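Local coordinates for glutathione uptake transporter (Shewanella oneidensis, PDB 4UVM), which carries short peptides across the membrane coupled to protons, as a POT-family symporter of the major facilitator superfamily, at the (2R)-2,3-dihydroxypropyl(7Z)-pentadec-7-enoate site. Numbering follows the deposited sequence.

The (2R)-2,3-dihydroxypropyl(7Z)-pentadec-7-enoate site. Residues 73, 77, 81-82, 86-87, 90, 94. With 78N ((2R)-2,3-dihydroxypropyl(7Z)-pentadec-7-enoate), chain B.
A monoacylglycerol, 78N, lies against helix 71-82 and helix 84-104, on what is probably the lipid-facing surface; the protein hides 349 of its 619 Å². Its glyceryl ester sits between two aromatic side chains. On one side Phe82, with 68 Å² hidden, turns a face to the ester: the bridging oxygen O16 of 78N lies over that face, toward the rim, 3.4 Å from Phe82 CG, and glycerol carbon C18 of 78N is 3.6 Å from Phe82 CD1. On the other side Trp90 brings up CB and the pyrrole part of its indole, with Trp90 CB 3.5 Å from acyl carbon C6 of 78N and Trp90 CD1 3.5 Å from 78N O16. In both residues CG is anti to the carbonyl carbon, beside the backbone N (chi1 -49° in Phe82, -72° in Trp90), which helps to set the two rings on opposite sides of the ester. Trp90 NE1 and the glycerol hydroxyl O20 of 78N are also 3.5 Å apart, too far for a hydrogen bond to be assigned. Asn86 borders the same hydroxyl with CB and the amide oxygen OD1, again without an assigned hydrogen bond, so among these residues the headgroup appears to be held by van der Waals contact.

Beyond the ester the acyl chain runs past the CD1 tip of Ile94, then curves back along helix 71-82. Leu73 reaches it with CD2, 3.7 Å from 78N C9. Ile77 extends CD1 to 4.0 Å from 78N C12, its chain fully stretched (chi2 -180°), and Phe81 CE2 approaches the terminal methyl C15 of 78N loosely.

Behind this shell, Phe81 CB lies over the centre of the opposite face of Phe82, and Ile77 CG2 meets that ring in plane at its edge; together they back the ring and should limit its tilt. The lipid may come from the in meso crystallisation medium. The site most plausibly marks a lipid-facing surface where acyl chains pack against the transporter, and nothing in its contacts points to peptide recognition.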
loop_
_atom_site.group_PDB
_atom_site.type_symbol
_atom_site.label_atom_id
_atom_site.label_comp_id
_atom_site.label_asym_id
_atom_site.label_seq_id
_atom_site.Cartn_x
_atom_site.Cartn_y
_atom_site.Cartn_z
ATOM N N LEU A 73 3.943 4.898 -12.862
ATOM C CA LEU A 73 3.565 5.378 -14.186
ATOM C C LEU A 73 3.214 6.862 -14.137
ATOM O O LEU A 73 3.615 7.634 -15.004
ATOM C CB LEU A 73 2.384 4.575 -14.739
ATOM C CG LEU A 73 1.824 5.044 -16.086
ATOM C CD1 LEU A 73 2.881 4.961 -17.178
ATOM C CD2 LEU A 73 0.588 4.246 -16.470
ATOM N N ILE A 77 5.130 9.964 -16.181
ATOM C CA ILE A 77 4.443 10.756 -17.200
ATOM C C ILE A 77 4.494 12.250 -16.893
ATOM O O ILE A 77 4.686 13.069 -17.789
ATOM C CB ILE A 77 2.967 10.318 -17.344
ATOM C CG1 ILE A 77 2.883 8.888 -17.877
ATOM C CG2 ILE A 77 2.201 11.256 -18.265
ATOM C CD1 ILE A 77 1.460 8.394 -18.055
ATOM N N PHE A 81 6.988 14.169 -19.463
ATOM C CA PHE A 81 6.255 14.802 -20.554
ATOM C C PHE A 81 5.402 15.998 -20.148
ATOM O O PHE A 81 5.835 17.145 -20.265
ATOM C CB PHE A 81 5.364 13.769 -21.250
ATOM C CG PHE A 81 6.003 12.424 -21.402
ATOM C CD1 PHE A 81 7.170 12.276 -22.132
ATOM C CD2 PHE A 81 5.439 11.305 -20.813
ATOM C CE1 PHE A 81 7.765 11.035 -22.268
ATOM C CE2 PHE A 81 6.028 10.062 -20.947
ATOM C CZ PHE A 81 7.191 9.927 -21.676
ATOM N N PHE A 82 4.195 15.720 -19.664
ATOM C CA PHE A 82 3.128 16.719 -19.636
ATOM C C PHE A 82 3.067 17.636 -18.409
ATOM O O PHE A 82 2.397 18.664 -18.443
ATOM C CB PHE A 82 1.785 16.005 -19.801
ATOM C CG PHE A 82 1.753 15.042 -20.958
ATOM C CD1 PHE A 82 1.776 15.502 -22.266
ATOM C CD2 PHE A 82 1.692 13.675 -20.738
ATOM C CE1 PHE A 82 1.742 14.613 -23.332
ATOM C CE2 PHE A 82 1.657 12.783 -21.797
ATOM C CZ PHE A 82 1.683 13.252 -23.094
ATOM N N ASN A 86 -1.446 18.823 -15.705
ATOM C CA ASN A 86 -2.109 18.191 -16.838
ATOM C C ASN A 86 -2.238 16.683 -16.678
ATOM O O ASN A 86 -3.211 16.086 -17.139
ATOM C CB ASN A 86 -1.370 18.516 -18.142
ATOM C CG ASN A 86 -1.603 19.943 -18.602
ATOM O OD1 ASN A 86 -2.692 20.291 -19.057
ATOM N ND2 ASN A 86 -0.575 20.776 -18.491
ATOM N N THR A 87 -1.261 16.067 -16.023
ATOM C CA THR A 87 -1.294 14.624 -15.814
ATOM C C THR A 87 -2.374 14.247 -14.803
ATOM O O THR A 87 -3.103 13.275 -14.996
ATOM C CB THR A 87 0.068 14.089 -15.336
ATOM O OG1 THR A 87 1.096 14.556 -16.218
ATOM C CG2 THR A 87 0.072 12.571 -15.323
ATOM N N TRP A 90 -6.009 14.589 -16.482
ATOM C CA TRP A 90 -6.434 13.566 -17.431
ATOM C C TRP A 90 -6.498 12.187 -16.788
ATOM O O TRP A 90 -7.223 11.312 -17.255
ATOM C CB TRP A 90 -5.507 13.552 -18.653
ATOM C CG TRP A 90 -5.707 14.736 -19.552
ATOM C CD1 TRP A 90 -4.849 15.783 -19.736
ATOM C CD2 TRP A 90 -6.849 15.006 -20.377
ATOM N NE1 TRP A 90 -5.380 16.681 -20.629
ATOM C CE2 TRP A 90 -6.608 16.227 -21.036
ATOM C CE3 TRP A 90 -8.050 14.328 -20.622
ATOM C CZ2 TRP A 90 -7.525 16.789 -21.928
ATOM C CZ3 TRP A 90 -8.960 14.888 -21.508
ATOM C CH2 TRP A 90 -8.691 16.105 -22.149
ATOM N N ILE A 94 -10.050 9.859 -16.283
ATOM C CA ILE A 94 -10.020 8.409 -16.431
ATOM C C ILE A 94 -10.512 7.737 -15.150
ATOM O O ILE A 94 -11.251 6.752 -15.190
ATOM C CB ILE A 94 -8.601 7.918 -16.776
ATOM C CG1 ILE A 94 -8.195 8.418 -18.163
ATOM C CG2 ILE A 94 -8.514 6.398 -16.712
ATOM C CD1 ILE A 94 -6.819 7.972 -18.593
HETATM O O22 78N B . -1.463 18.783 -23.818
HETATM C C19 78N B . -1.767 17.464 -23.536
HETATM C C18 78N B . -1.472 16.969 -22.162
HETATM O O20 78N B . -2.126 17.758 -21.245
HETATM C C17 78N B . -1.930 15.556 -21.989
HETATM O O16 78N B . -1.611 14.920 -20.798
HETATM C C8 78N B . -2.069 13.636 -20.582
HETATM O O15 78N B . -2.758 13.081 -21.432
HETATM C C7 78N B . -1.733 12.908 -19.304
HETATM C C6 78N B . -2.526 11.668 -18.991
HETATM C C5 78N B . -2.050 10.364 -19.579
HETATM C C4 78N B . -3.002 9.200 -19.568
HETATM C C3 78N B . -2.412 7.817 -19.504
HETATM C C2 78N B . -3.212 6.681 -20.102
HETATM C C1 78N B . -2.684 5.401 -20.128
HETATM C C9 78N B . -1.308 5.148 -19.554
HETATM C C10 78N B . -0.455 4.083 -20.187
HETATM C C11 78N B . 0.527 4.492 -21.248
HETATM C C12 78N B . 1.253 5.792 -21.092
HETATM C C13 78N B . 1.675 6.491 -22.339
HETATM C C15 78N B . 2.644 8.761 -23.040
HETATM C C14 78N B . 1.542 7.984 -22.393
#